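Local coordinates for extracellular endo-alpha-(1->5)-L-arabinanase 1 (Bacillus subtilis, PDB 1UV4), which binds calcium and cuts internal alpha-1,5 linkages between arabinofuranosyl units of linear and sugar beet arabinan, a step in breaking down plant cell walls, at residues G118-S123 / P144-G149. Sequence-based numbering, arbitrary orientation.
Sequences GLVIRS and PWLAFG
Val120 and Ile121 face Leu146 and Phe148 between two neighbouring sheets, their backbones well apart: CA of Val120 and CA of Leu146 lie 9.5 Å from each other, and no hydrogen bond joins 118-123 to 144-149. Side chains alone bridge the gap. Val120 reaches across with one methyl, CG1, held anti to the backbone N (chi1 178°), and it meets CD2 of Leu146 at 3.7 Å; the two methyls meet nearly end-on, the side chains inclined to each other. Next along, Ile121 crosses Phe148 at roughly a right angle. Its CD1 sits 3.8 Å from CZ of the Phe148 ring, while CG2 lies over one face, 4.1 Å above the ring plane and displaced toward the rim near CE1. Two adjacent residues can point to the same side here because Val120 and Ile121 form a classic beta bulge opposite Ile101 on the neighbouring strand 99-106. Family 43 enzymes fold as five-bladed beta-propellers, and this is packing between consecutive blades: 115-123 is the last strand of one four-stranded antiparallel sheet, and 144-148 belongs to the next. Ile101 also touches Phe148, and Leu160 of strand 155-160 packs on Leu146, extending the apolar layer into both blades. Ile121 lies about 4 Å, side chain to side chain, from Ala131, which places this buried seam next to a probable substrate-binding residue.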
loop_
_atom_site.group_PDB
_atom_site.type_symbol
_atom_site.label_atom_id
_atom_site.label_comp_id
_atom_site.label_asym_id
_atom_site.label_seq_id
_atom_site.Cartn_x
_atom_site.Cartn_y
_atom_site.Cartn_z
ATOM N N GLY A 118 -1.063 -17.799 5.628
ATOM C CA GLY A 118 -2.473 -17.928 5.325
ATOM C C GLY A 118 -3.249 -16.634 5.256
ATOM O O GLY A 118 -2.745 -15.516 5.084
ATOM N N LEU A 119 -4.553 -16.792 5.333
ATOM C CA LEU A 119 -5.497 -15.718 5.135
ATOM C C LEU A 119 -5.461 -14.694 6.249
ATOM O O LEU A 119 -5.432 -15.084 7.408
ATOM C CB LEU A 119 -6.914 -16.292 5.025
ATOM C CG LEU A 119 -8.089 -15.281 4.949
ATOM C CD1 LEU A 119 -8.084 -14.616 3.649
ATOM C CD2 LEU A 119 -9.430 -15.952 5.218
ATOM N N VAL A 120 -5.477 -13.410 5.866
ATOM C CA VAL A 120 -5.585 -12.288 6.814
ATOM C C VAL A 120 -7.059 -11.825 6.914
ATOM O O VAL A 120 -7.679 -11.905 7.983
ATOM C CB VAL A 120 -4.640 -11.182 6.399
ATOM C CG1 VAL A 120 -4.782 -10.008 7.349
ATOM C CG2 VAL A 120 -3.208 -11.701 6.403
ATOM N N ILE A 121 -7.616 -11.427 5.773
ATOM C CA ILE A 121 -9.013 -11.011 5.676
ATOM C C ILE A 121 -9.404 -11.108 4.225
ATOM O O ILE A 121 -8.569 -10.898 3.317
ATOM C CB ILE A 121 -9.178 -9.576 6.251
ATOM C CG1 ILE A 121 -10.654 -9.186 6.421
ATOM C CG2 ILE A 121 -8.386 -8.569 5.430
ATOM C CD1 ILE A 121 -10.863 -8.009 7.266
ATOM N N ARG A 122 -10.673 -11.388 3.976
ATOM C CA ARG A 122 -11.181 -11.444 2.606
ATOM C C ARG A 122 -12.449 -10.561 2.469
ATOM O O ARG A 122 -13.040 -10.072 3.468
ATOM C CB ARG A 122 -11.354 -12.885 2.129
ATOM C CG ARG A 122 -12.225 -13.755 2.981
ATOM C CD ARG A 122 -13.655 -13.433 2.968
ATOM N NE ARG A 122 -14.375 -14.582 3.550
ATOM C CZ ARG A 122 -14.855 -15.622 2.882
ATOM N NH1 ARG A 122 -14.786 -15.691 1.558
ATOM N NH2 ARG A 122 -15.459 -16.586 3.564
ATOM N N SER A 123 -12.842 -10.380 1.218
ATOM C CA SER A 123 -14.074 -9.707 0.875
ATOM C C SER A 123 -14.825 -10.483 -0.231
ATOM O O SER A 123 -14.203 -11.221 -0.999
ATOM C CB SER A 123 -13.813 -8.274 0.377
ATOM O OG SER A 123 -12.915 -8.258 -0.725
ATOM N N PRO A 144 0.681 -3.767 16.502
ATOM C CA PRO A 144 0.293 -3.791 15.097
ATOM C C PRO A 144 -1.196 -3.625 14.785
ATOM O O PRO A 144 -2.047 -4.204 15.469
ATOM C CB PRO A 144 0.789 -5.168 14.641
ATOM C CG PRO A 144 0.651 -6.049 15.867
ATOM C CD PRO A 144 1.034 -5.122 16.980
ATOM N N TRP A 145 -1.460 -2.950 13.680
ATOM C CA TRP A 145 -2.772 -2.748 13.099
ATOM C C TRP A 145 -2.614 -2.865 11.582
ATOM O O TRP A 145 -1.538 -2.652 11.024
ATOM C CB TRP A 145 -3.297 -1.339 13.408
ATOM C CG TRP A 145 -3.651 -1.055 14.820
ATOM C CD1 TRP A 145 -2.819 -0.938 15.864
ATOM C CD2 TRP A 145 -4.971 -0.774 15.320
ATOM N NE1 TRP A 145 -3.512 -0.632 17.010
ATOM C CE2 TRP A 145 -4.846 -0.509 16.694
ATOM C CE3 TRP A 145 -6.255 -0.718 14.729
ATOM C CZ2 TRP A 145 -5.951 -0.222 17.508
ATOM C CZ3 TRP A 145 -7.330 -0.382 15.533
ATOM C CH2 TRP A 145 -7.171 -0.164 16.908
ATOM N N LEU A 146 -3.719 -3.165 10.933
ATOM C CA LEU A 146 -3.732 -3.305 9.451
ATOM C C LEU A 146 -4.789 -2.392 8.837
ATOM O O LEU A 146 -5.959 -2.456 9.217
ATOM C CB LEU A 146 -4.045 -4.747 9.043
ATOM C CG LEU A 146 -3.928 -5.065 7.528
ATOM C CD1 LEU A 146 -2.497 -5.204 7.123
ATOM C CD2 LEU A 146 -4.786 -6.338 7.207
ATOM N N ALA A 147 -4.360 -1.548 7.905
ATOM C CA ALA A 147 -5.306 -0.782 7.070
ATOM C C ALA A 147 -5.348 -1.415 5.680
ATOM O O ALA A 147 -4.422 -2.082 5.231
ATOM C CB ALA A 147 -4.907 0.638 7.001
ATOM N N PHE A 148 -6.473 -1.248 5.009
ATOM C CA PHE A 148 -6.625 -1.744 3.645
ATOM C C PHE A 148 -7.822 -1.103 2.984
ATOM O O PHE A 148 -8.595 -0.404 3.575
ATOM C CB PHE A 148 -6.742 -3.277 3.609
ATOM C CG PHE A 148 -8.022 -3.808 4.216
ATOM C CD1 PHE A 148 -8.076 -4.111 5.565
ATOM C CD2 PHE A 148 -9.167 -3.947 3.456
ATOM C CE1 PHE A 148 -9.216 -4.577 6.117
ATOM C CE2 PHE A 148 -10.343 -4.415 4.023
ATOM C CZ PHE A 148 -10.360 -4.736 5.361
ATOM N N GLY A 149 -7.932 -1.331 1.696
ATOM C CA GLY A 149 -9.118 -0.987 0.917
ATOM C C GLY A 149 -8.870 -0.361 -0.436
ATOM O O GLY A 149 -7.807 0.159 -0.745
#